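Galactose mutarotase-like protein (Clostridium acetobutylicum, PDB 3OS7) probably binds carbohydrate and may act as an aldose 1-epimerase, interconverting the alpha and beta anomers of hexoses such as galactose. Local coordinates at residues I99-K103 / N104-I108; K212-S215 / R216-T220; I306-S309 / P310-K313. One frame throughout, in Å; residues are numbered along the deposited sequence.

Contact 1. Residues I99-K103 / N104-I108; sequences INEAK and NNNYI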
ATOM      1  N   ILE A  99     -10.530  -9.089 -17.849  1.00 16.52           N
ATOM      2  CA  ILE A  99     -10.599  -7.645 -17.632  1.00 16.80           C
ATOM      3  C   ILE A  99     -11.452  -7.327 -16.390  1.00 19.44           C
ATOM      4  O   ILE A  99     -12.631  -7.693 -16.333  1.00 14.45           O
ATOM      5  CB  ILE A  99     -11.203  -6.959 -18.898  1.00 17.24           C
ATOM      6  CG1 ILE A  99     -10.287  -7.159 -20.096  1.00 17.26           C
ATOM      7  CG2 ILE A  99     -11.518  -5.455 -18.673  1.00 14.31           C
ATOM      8  CD1 ILE A  99      -8.833  -6.606 -19.852  1.00 16.20           C
ATOM      9  N   ASN A 100     -10.867  -6.646 -15.409  1.00 14.94           N
ATOM     10  CA  ASN A 100     -11.593  -6.209 -14.194  1.00 15.70           C
ATOM     11  C   ASN A 100     -11.667  -4.678 -14.061  1.00 16.34           C
ATOM     12  O   ASN A 100     -12.066  -4.181 -13.017  1.00 15.51           O
ATOM     13  CB  ASN A 100     -11.033  -6.857 -12.918  1.00 16.45           C
ATOM     14  CG  ASN A 100      -9.641  -6.376 -12.574  1.00 16.78           C
ATOM     15  OD1 ASN A 100      -8.994  -5.743 -13.400  1.00 14.80           O
ATOM     16  ND2 ASN A 100      -9.166  -6.682 -11.346  1.00 15.10           N
ATOM     17  N   GLU A 101     -11.247  -3.959 -15.109  1.00 14.67           N
ATOM     18  CA  GLU A 101     -11.478  -2.512 -15.234  1.00 15.46           C
ATOM     19  C   GLU A 101     -12.090  -2.311 -16.606  1.00 16.93           C
ATOM     20  O   GLU A 101     -11.395  -2.229 -17.596  1.00 15.96           O
ATOM     21  CB  GLU A 101     -10.167  -1.697 -15.046  1.00 16.12           C
ATOM     22  CG  GLU A 101     -10.474  -0.210 -14.825  1.00 20.46           C
ATOM     23  CD  GLU A 101      -9.348   0.779 -15.152  1.00 26.64           C
ATOM     24  OE1 GLU A 101      -8.306   0.409 -15.715  1.00 21.83           O
ATOM     25  OE2 GLU A 101      -9.518   1.970 -14.827  1.00 24.41           O
ATOM     26  N   ALA A 102     -13.408  -2.221 -16.665  1.00 17.50           N
ATOM     27  CA  ALA A 102     -14.114  -2.365 -17.918  1.00 17.68           C
ATOM     28  C   ALA A 102     -13.927  -1.170 -18.853  1.00 21.90           C
ATOM     29  O   ALA A 102     -13.607  -1.341 -20.040  1.00 22.96           O
ATOM     30  CB  ALA A 102     -15.610  -2.610 -17.640  1.00 17.27           C
ATOM     31  N   LYS A 103     -14.071   0.020 -18.282  1.00 23.78           N
ATOM     32  CA  LYS A 103     -14.099   1.274 -19.034  1.00 27.97           C
ATOM     33  C   LYS A 103     -12.774   1.481 -19.785  1.00 24.44           C
ATOM     34  O   LYS A 103     -12.772   1.811 -20.957  1.00 25.81           O
ATOM     35  CB  LYS A 103     -14.429   2.449 -18.081  1.00 29.86           C
ATOM     36  CG  LYS A 103     -14.094   3.875 -18.567  1.00 42.41           C
ATOM     37  CD  LYS A 103     -14.451   4.906 -17.461  1.00 48.70           C
ATOM     38  CE  LYS A 103     -13.501   6.103 -17.418  1.00 52.15           C
ATOM     39  NZ  LYS A 103     -13.609   7.011 -18.585  1.00 52.72           N
ATOM     40  N   ASN A 104     -11.662   1.194 -19.128  1.00 20.25           N
ATOM     41  CA  ASN A 104     -10.345   1.372 -19.748  1.00 17.99           C
ATOM     42  C   ASN A 104      -9.697   0.063 -20.304  1.00 19.00           C
ATOM     43  O   ASN A 104      -8.548   0.079 -20.781  1.00 14.86           O
ATOM     44  CB  ASN A 104      -9.407   2.061 -18.750  1.00 18.35           C
ATOM     45  CG  ASN A 104      -9.829   3.481 -18.439  1.00 21.98           C
ATOM     46  OD1 ASN A 104     -10.239   4.216 -19.326  1.00 19.35           O
ATOM     47  ND2 ASN A 104      -9.700   3.876 -17.182  1.00 23.93           N
ATOM     48  N   ASN A 105     -10.450  -1.039 -20.248  1.00 17.24           N
ATOM     49  CA  ASN A 105     -10.033  -2.377 -20.687  1.00 16.40           C
ATOM     50  C   ASN A 105      -8.672  -2.804 -20.141  1.00 15.42           C
ATOM     51  O   ASN A 105      -7.748  -3.066 -20.893  1.00 16.18           O
ATOM     52  CB  ASN A 105     -10.075  -2.480 -22.220  1.00 16.78           C
ATOM     53  CG  ASN A 105     -10.210  -3.900 -22.695  1.00 19.51           C
ATOM     54  OD1 ASN A 105     -11.205  -4.585 -22.386  1.00 18.60           O
ATOM     55  ND2 ASN A 105      -9.221  -4.370 -23.442  1.00 20.30           N
ATOM     56  N   ASN A 106      -8.568  -2.846 -18.815  1.00 15.85           N
ATOM     57  CA  ASN A 106      -7.334  -3.239 -18.149  1.00 13.81           C
ATOM     58  C   ASN A 106      -7.591  -4.313 -17.111  1.00 14.05           C
ATOM     59  O   ASN A 106      -8.736  -4.514 -16.679  1.00 15.78           O
ATOM     60  CB  ASN A 106      -6.730  -2.020 -17.463  1.00 13.25           C
ATOM     61  CG  ASN A 106      -6.263  -0.962 -18.434  1.00 15.03           C
ATOM     62  OD1 ASN A 106      -5.681  -1.257 -19.501  1.00 16.65           O
ATOM     63  ND2 ASN A 106      -6.502   0.295 -18.070  1.00 15.18           N
ATOM     64  N   TYR A 107      -6.526  -5.007 -16.700  1.00 13.78           N
ATOM     65  CA  TYR A 107      -6.511  -5.727 -15.444  1.00 13.13           C
ATOM     66  C   TYR A 107      -5.868  -4.818 -14.417  1.00 13.50           C
ATOM     67  O   TYR A 107      -4.823  -4.211 -14.692  1.00 14.74           O
ATOM     68  CB  TYR A 107      -5.763  -7.066 -15.533  1.00 15.19           C
ATOM     69  CG  TYR A 107      -5.889  -7.852 -14.251  1.00 12.33           C
ATOM     70  CD1 TYR A 107      -7.054  -8.528 -13.945  1.00 13.58           C
ATOM     71  CD2 TYR A 107      -4.869  -7.861 -13.306  1.00 15.10           C
ATOM     72  CE1 TYR A 107      -7.206  -9.204 -12.773  1.00 14.05           C
ATOM     73  CE2 TYR A 107      -5.024  -8.540 -12.105  1.00 16.71           C
ATOM     74  CZ  TYR A 107      -6.203  -9.204 -11.846  1.00 14.42           C
ATOM     75  OH  TYR A 107      -6.376  -9.884 -10.672  1.00 19.76           O
ATOM     76  N   ILE A 108      -6.443  -4.742 -13.210  1.00 11.13           N
ATOM     77  CA  ILE A 108      -5.946  -3.763 -12.219  1.00 12.24           C
ATOM     78  C   ILE A 108      -5.891  -4.394 -10.827  1.00 13.56           C
ATOM     79  O   ILE A 108      -6.782  -5.169 -10.460  1.00 13.49           O
ATOM     80  CB  ILE A 108      -6.824  -2.488 -12.206  1.00 13.34           C
ATOM     81  CG1 ILE A 108      -6.128  -1.323 -11.523  1.00 14.59           C
ATOM     82  CG2 ILE A 108      -8.174  -2.768 -11.555  1.00 11.99           C
ATOM     83  CD1 ILE A 108      -6.921   0.047 -11.552  1.00 14.88           C
TER
HETATM   84  O   HOH W   1     -13.651  -3.724 -21.340  1.00 23.99           O
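E101 and N106 form the antiparallel hydrogen-bonded pair of a short, bulged hairpin at the surface, where the loop after strand 93-96 folds back to enter strand 106-108. A type I turn from A102 to N105 reverses the chain. N105 then takes left-handed backbone angles, which asparagine tolerates well, and faces E101 together with N106 as a G1 bulge. On the other flank N100 and E101 both face N106, a classic bulge in which N106 O takes E101 N at 3.0 Å. N100 extends this pairing with its side chain. Its OD1 accepts I108 N in the carbonyl plane at 2.7 Å, and its ND2 donates a hydrogen bond to I108 O at 3.0 Å, so one amide serves both backbone groups of I108. The same amide lies nearly parallel to the Y107 ring, the planes 4° apart. E101, extended beyond a CG anti to N (chi1 -166°), divides its carboxylate: OE1 takes N106 ND2 at 3.0 Å almost head-on, while N104 ND2 reaches OE2 from above the carboxylate plane at 3.0 Å. Amide N-H groups thus hold both oxygens, and R82, salt-bridged to OE2, adds a positive charge that probably favours the ionised form.

Contact 2. Residues K212-S215 / R216-T220; sequences KQDS and RNLPT
The carboxylate of D214 receives a backbone N-H on each of its two faces: R216 N and L218 N approach OD1 from opposite sides of the plane, each at 3.0 Å. The bond from R216 N makes an Asx turn, and L218 N adds a second donor; both sit at the type I turn D214-N217 of a beta hairpin that joins strand 201-213 to strand 219-220. A second flat group, the amide of Q213, holds N217 O in its own plane, 2.8 Å from NE2, though NE2 stands above the plane of that carbonyl. The third is the guanidinium of R216, which carries L218 CD1 over the centre of one face, 3.7 Å above the plane. Its polar rim is turned to other parts of the fold, NE to N104 O and NH2 to D84 and D85 in salt bridges.

Aspartate suits the first position of the turn because its short side chain, with CG set between the backbone N and the carbonyl carbon (chi1 68°), folds back over the residues that follow. Asparagine suits the last, where N217 has a positive phi while its N-H closes the turn on D214 O. Beyond it the strands are held by backbone bonds, D214 N to L218 O at 2.9 Å and T220 N to K212 O at 3.0 Å. Between these bonds Q213 faces P219, a non-hydrogen-bonded position where the proline, lacking an N-H, costs the ladder nothing. A water bridges the hairpin, donating one hydrogen bond to D214 OD2 at 2.7 Å and another to P219 O at 2.9 Å.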
ATOM      1  N   LYS A 212       3.386  11.107 -17.160  1.00 16.36           N
ATOM      2  CA  LYS A 212       2.118  11.376 -17.796  1.00 15.42           C
ATOM      3  C   LYS A 212       1.360  10.078 -18.048  1.00 15.37           C
ATOM      4  O   LYS A 212       1.946   9.066 -18.439  1.00 13.44           O
ATOM      5  CB  LYS A 212       2.358  12.090 -19.131  1.00 18.82           C
ATOM      6  CG  LYS A 212       1.106  12.602 -19.865  1.00 26.51           C
ATOM      7  CD  LYS A 212       1.515  13.406 -21.133  1.00 37.60           C
ATOM      8  CE  LYS A 212       0.315  13.689 -22.063  1.00 42.30           C
ATOM      9  NZ  LYS A 212       0.589  14.753 -23.078  1.00 43.16           N
ATOM     10  N   GLN A 213       0.055  10.148 -17.859  1.00 14.34           N
ATOM     11  CA  GLN A 213      -0.855   9.069 -18.216  1.00 14.72           C
ATOM     12  C   GLN A 213      -1.807   9.466 -19.364  1.00 15.91           C
ATOM     13  O   GLN A 213      -2.171  10.629 -19.499  1.00 16.86           O
ATOM     14  CB  GLN A 213      -1.657   8.646 -16.986  1.00 15.60           C
ATOM     15  CG  GLN A 213      -0.792   7.905 -15.945  1.00 16.19           C
ATOM     16  CD  GLN A 213      -1.500   7.712 -14.642  1.00 17.66           C
ATOM     17  OE1 GLN A 213      -1.381   8.539 -13.748  1.00 18.33           O
ATOM     18  NE2 GLN A 213      -2.295   6.625 -14.539  1.00 14.46           N
ATOM     19  N   ASP A 214      -2.184   8.475 -20.176  1.00 17.74           N
ATOM     20  CA  ASP A 214      -3.107   8.663 -21.297  1.00 18.07           C
ATOM     21  C   ASP A 214      -4.557   8.522 -20.825  1.00 19.48           C
ATOM     22  O   ASP A 214      -4.822   8.428 -19.629  1.00 16.23           O
ATOM     23  CB  ASP A 214      -2.754   7.739 -22.503  1.00 19.04           C
ATOM     24  CG  ASP A 214      -2.981   6.230 -22.248  1.00 26.04           C
ATOM     25  OD1 ASP A 214      -3.639   5.837 -21.262  1.00 18.97           O
ATOM     26  OD2 ASP A 214      -2.477   5.417 -23.076  1.00 27.81           O
ATOM     27  N   SER A 215      -5.490   8.499 -21.765  1.00 20.04           N
ATOM     28  CA  SER A 215      -6.906   8.515 -21.395  1.00 22.70           C
ATOM     29  C   SER A 215      -7.377   7.166 -20.822  1.00 23.28           C
ATOM     30  O   SER A 215      -8.447   7.110 -20.231  1.00 20.46           O
ATOM     31  CB  SER A 215      -7.744   8.893 -22.611  1.00 23.67           C
ATOM     32  OG  SER A 215      -7.629   7.880 -23.580  1.00 27.01           O
ATOM     33  N   ARG A 216      -6.570   6.099 -20.969  1.00 16.97           N
ATOM     34  CA  ARG A 216      -6.847   4.816 -20.295  1.00 18.48           C
ATOM     35  C   ARG A 216      -6.075   4.649 -18.987  1.00 18.62           C
ATOM     36  O   ARG A 216      -6.053   3.584 -18.386  1.00 17.55           O
ATOM     37  CB  ARG A 216      -6.550   3.672 -21.260  1.00 18.24           C
ATOM     38  CG  ARG A 216      -7.523   3.621 -22.423  1.00 18.72           C
ATOM     39  CD  ARG A 216      -7.140   2.587 -23.442  1.00 21.32           C
ATOM     40  NE  ARG A 216      -7.123   1.262 -22.839  1.00 18.70           N
ATOM     41  CZ  ARG A 216      -6.325   0.261 -23.196  1.00 19.79           C
ATOM     42  NH1 ARG A 216      -5.429   0.395 -24.171  1.00 23.22           N
ATOM     43  NH2 ARG A 216      -6.428  -0.900 -22.567  1.00 14.01           N
ATOM     44  N   ASN A 217      -5.462   5.733 -18.527  1.00 16.91           N
ATOM     45  CA  ASN A 217      -4.639   5.749 -17.332  1.00 14.13           C
ATOM     46  C   ASN A 217      -3.366   4.906 -17.382  1.00 12.75           C
ATOM     47  O   ASN A 217      -2.808   4.593 -16.347  1.00 15.65           O
ATOM     48  CB  ASN A 217      -5.471   5.471 -16.064  1.00 14.34           C
ATOM     49  CG  ASN A 217      -6.409   6.629 -15.726  1.00 25.64           C
ATOM     50  OD1 ASN A 217      -6.143   7.769 -16.074  1.00 30.71           O
ATOM     51  ND2 ASN A 217      -7.492   6.336 -15.051  1.00 25.85           N
ATOM     52  N   LEU A 218      -2.894   4.621 -18.592  1.00 15.46           N
ATOM     53  CA  LEU A 218      -1.624   3.929 -18.843  1.00 15.63           C
ATOM     54  C   LEU A 218      -0.542   4.989 -19.082  1.00 15.34           C
ATOM     55  O   LEU A 218      -0.812   6.019 -19.694  1.00 16.23           O
ATOM     56  CB  LEU A 218      -1.744   3.021 -20.064  1.00 15.59           C
ATOM     57  CG  LEU A 218      -2.851   1.968 -19.955  1.00 15.47           C
ATOM     58  CD1 LEU A 218      -3.173   1.343 -21.340  1.00 18.15           C
ATOM     59  CD2 LEU A 218      -2.462   0.941 -18.953  1.00 12.56           C
ATOM     60  N   PRO A 219       0.681   4.742 -18.594  1.00 17.14           N
ATOM     61  CA  PRO A 219       1.731   5.733 -18.853  1.00 17.64           C
ATOM     62  C   PRO A 219       2.042   5.872 -20.305  1.00 16.84           C
ATOM     63  O   PRO A 219       2.064   4.872 -21.054  1.00 17.44           O
ATOM     64  CB  PRO A 219       2.962   5.169 -18.136  1.00 18.00           C
ATOM     65  CG  PRO A 219       2.452   4.088 -17.254  1.00 22.18           C
ATOM     66  CD  PRO A 219       1.173   3.600 -17.810  1.00 15.34           C
ATOM     67  N   THR A 220       2.322   7.107 -20.718  1.00 19.18           N
ATOM     68  CA  THR A 220       2.812   7.335 -22.076  1.00 17.92           C
ATOM     69  C   THR A 220       4.265   6.966 -22.214  1.00 19.64           C
ATOM     70  O   THR A 220       4.754   6.776 -23.330  1.00 18.61           O
ATOM     71  CB  THR A 220       2.639   8.788 -22.518  1.00 18.26           C
ATOM     72  OG1 THR A 220       3.528   9.620 -21.773  1.00 15.99           O
ATOM     73  CG2 THR A 220       1.222   9.244 -22.304  1.00 19.42           C
TER
HETATM   74  O   HOH W   2       0.123   4.913 -23.236  1.00 25.11           O
HETATM   75  O   HOH W   3      -5.062  10.327 -17.874  1.00 30.29           O

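Contact 3. Residues I306-S309 / P310-K313; sequences IINS and PNVK. With EDO (1,2-ethanediol), chain G.
With CG of N308 anti to its backbone nitrogen (chi1 -165°) and CG of N311 anti to its own carbonyl carbon (chi1 -73°), the two side-chain amides are carried to the same flank of a tight loop. There N311 ND2 donates to N308 OD1 at 3.0 Å, the acceptor close to the donor's amide plane although the two planes stand 57° apart. The loop opens with a type II turn from I306 to S309, part of the connection between strand 297-303 and helix 316-319 in this galactose mutarotase-like beta-sandwich fold. N308 occupies the third position of that turn, where phi is positive and asparagine is well tolerated. Its carbonyl accepts N311 N at 3.0 Å and so bends the chain again around S309 and P310, whose nitrogen carries no hydrogen and needs no acceptor. The amide pair is itself fixed from outside, since N308 OD1 also accepts D84 N and N311 ND2 also reaches T87 O. V312 offers a branched aliphatic side chain to buried I306, CG2 packing on I306 CG2 at 4.0 Å. A water joins S309 O and V312 O, and beyond them K313 N donates to O2 of a 1,2-ethanediol, probably from the crystallisation liquor, at 3.0 Å.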
ATOM      1  N   ILE A 306       6.602   1.028 -12.333  1.00 12.73           N
ATOM      2  CA  ILE A 306       5.677   1.913 -12.976  1.00 12.44           C
ATOM      3  C   ILE A 306       4.365   1.170 -13.292  1.00 11.33           C
ATOM      4  O   ILE A 306       4.326  -0.065 -13.410  1.00 12.15           O
ATOM      5  CB  ILE A 306       6.322   2.540 -14.249  1.00 12.54           C
ATOM      6  CG1 ILE A 306       5.562   3.778 -14.692  1.00 15.02           C
ATOM      7  CG2 ILE A 306       6.458   1.512 -15.405  1.00 11.34           C
ATOM      8  CD1 ILE A 306       6.309   4.551 -15.764  1.00 13.27           C
ATOM      9  N   ILE A 307       3.289   1.928 -13.416  1.00 11.92           N
ATOM     10  CA  ILE A 307       2.035   1.385 -13.905  1.00 10.69           C
ATOM     11  C   ILE A 307       2.297   0.694 -15.251  1.00 12.14           C
ATOM     12  O   ILE A 307       3.036   1.230 -16.078  1.00 13.09           O
ATOM     13  CB  ILE A 307       0.990   2.487 -14.119  1.00  9.82           C
ATOM     14  CG1 ILE A 307       0.626   3.155 -12.796  1.00  9.64           C
ATOM     15  CG2 ILE A 307      -0.289   1.898 -14.805  1.00 11.06           C
ATOM     16  CD1 ILE A 307      -0.425   4.286 -12.945  1.00 11.14           C
ATOM     17  N   ASN A 308       1.715  -0.489 -15.446  1.00 12.69           N
ATOM     18  CA  ASN A 308       1.820  -1.250 -16.716  1.00 11.83           C
ATOM     19  C   ASN A 308       3.275  -1.657 -17.024  1.00 12.35           C
ATOM     20  O   ASN A 308       3.616  -1.786 -18.167  1.00 12.17           O
ATOM     21  CB  ASN A 308       1.226  -0.411 -17.860  1.00 12.94           C
ATOM     22  CG  ASN A 308       0.952  -1.216 -19.153  1.00 13.39           C
ATOM     23  OD1 ASN A 308       0.570  -2.381 -19.119  1.00 14.44           O
ATOM     24  ND2 ASN A 308       1.087  -0.546 -20.293  1.00 11.45           N
ATOM     25  N   SER A 309       4.109  -1.824 -15.992  1.00 13.05           N
ATOM     26  CA  SER A 309       5.555  -2.039 -16.157  1.00 14.06           C
ATOM     27  C   SER A 309       5.947  -3.195 -17.109  1.00 14.34           C
ATOM     28  O   SER A 309       6.919  -3.061 -17.833  1.00 18.46           O
ATOM     29  CB  SER A 309       6.260  -2.252 -14.805  1.00 15.62           C
ATOM     30  OG  SER A 309       5.917  -3.482 -14.180  1.00 16.15           O
ATOM     31  N   PRO A 310       5.202  -4.312 -17.133  1.00 14.51           N
ATOM     32  CA  PRO A 310       5.593  -5.362 -18.067  1.00 16.33           C
ATOM     33  C   PRO A 310       5.508  -4.972 -19.544  1.00 17.93           C
ATOM     34  O   PRO A 310       6.118  -5.630 -20.382  1.00 20.07           O
ATOM     35  CB  PRO A 310       4.589  -6.482 -17.761  1.00 17.49           C
ATOM     36  CG  PRO A 310       4.078  -6.180 -16.445  1.00 19.29           C
ATOM     37  CD  PRO A 310       4.039  -4.722 -16.344  1.00 13.52           C
ATOM     38  N   ASN A 311       4.765  -3.914 -19.866  1.00 15.31           N
ATOM     39  CA  ASN A 311       4.548  -3.521 -21.256  1.00 16.38           C
ATOM     40  C   ASN A 311       5.242  -2.238 -21.726  1.00 17.23           C
ATOM     41  O   ASN A 311       5.119  -1.898 -22.891  1.00 20.54           O
ATOM     42  CB  ASN A 311       3.034  -3.359 -21.501  1.00 14.63           C
ATOM     43  CG  ASN A 311       2.294  -4.686 -21.555  1.00 16.36           C
ATOM     44  OD1 ASN A 311       2.740  -5.636 -22.237  1.00 14.84           O
ATOM     45  ND2 ASN A 311       1.133  -4.751 -20.882  1.00 14.78           N
ATOM     46  N   VAL A 312       5.905  -1.495 -20.835  1.00 15.64           N
ATOM     47  CA  VAL A 312       6.452  -0.184 -21.206  1.00 15.13           C
ATOM     48  C   VAL A 312       7.770  -0.385 -21.980  1.00 17.31           C
ATOM     49  O   VAL A 312       8.450  -1.396 -21.829  1.00 17.48           O
ATOM     50  CB  VAL A 312       6.688   0.745 -19.990  1.00 13.24           C
ATOM     51  CG1 VAL A 312       5.359   1.115 -19.288  1.00 13.79           C
ATOM     52  CG2 VAL A 312       7.671   0.108 -18.970  1.00 17.46           C
ATOM     53  N   LYS A 313       8.094   0.572 -22.831  1.00 18.25           N
ATOM     54  CA  LYS A 313       9.312   0.508 -23.675  1.00 21.07           C
ATOM     55  C   LYS A 313      10.381   1.283 -22.981  1.00 20.44           C
ATOM     56  O   LYS A 313      10.837   2.318 -23.462  1.00 22.06           O
ATOM     57  CB  LYS A 313       9.048   1.093 -25.047  1.00 21.92           C
ATOM     58  CG  LYS A 313       8.040   0.336 -25.813  1.00 22.54           C
ATOM     59  CD  LYS A 313       7.839   0.909 -27.173  1.00 22.05           C
ATOM     60  CE  LYS A 313       6.847   0.100 -27.891  1.00 22.84           C
ATOM     61  NZ  LYS A 313       6.587   0.624 -29.216  1.00 30.67           N
TER
HETATM   62  C1  EDO G 341       4.727   3.150 -23.890  1.00 43.30           C
HETATM   63  O1  EDO G 341       4.503   2.936 -25.287  1.00 53.58           O
HETATM   64  C2  EDO G 341       6.213   2.924 -23.789  1.00 30.89           C
HETATM   65  O2  EDO G 341       6.698   3.153 -22.483  1.00 36.35           O
HETATM   66  O   HOH W   4       8.673  -3.381 -19.969  1.00 21.38           O

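All three contacts are local chain reversals on the same side of the protein, and all lean on strand 82-90. Contacts 1 and 2 are surface hairpins, whereas contact 3 is partly buried. The chemistry follows: the first two rely on carboxylates gripping N-H groups and on charged ties to the strand, contact 3 on neutral amides, a proline and aliphatic packing. Contact 2 is the middle piece. Its arginine reaches into the loop of contact 1, and its proline meets the first turn of contact 3, with P219 CG 3.1 Å from I307 O. Contacts 1 and 3 do not touch, their nearest atoms being about 6 Å apart.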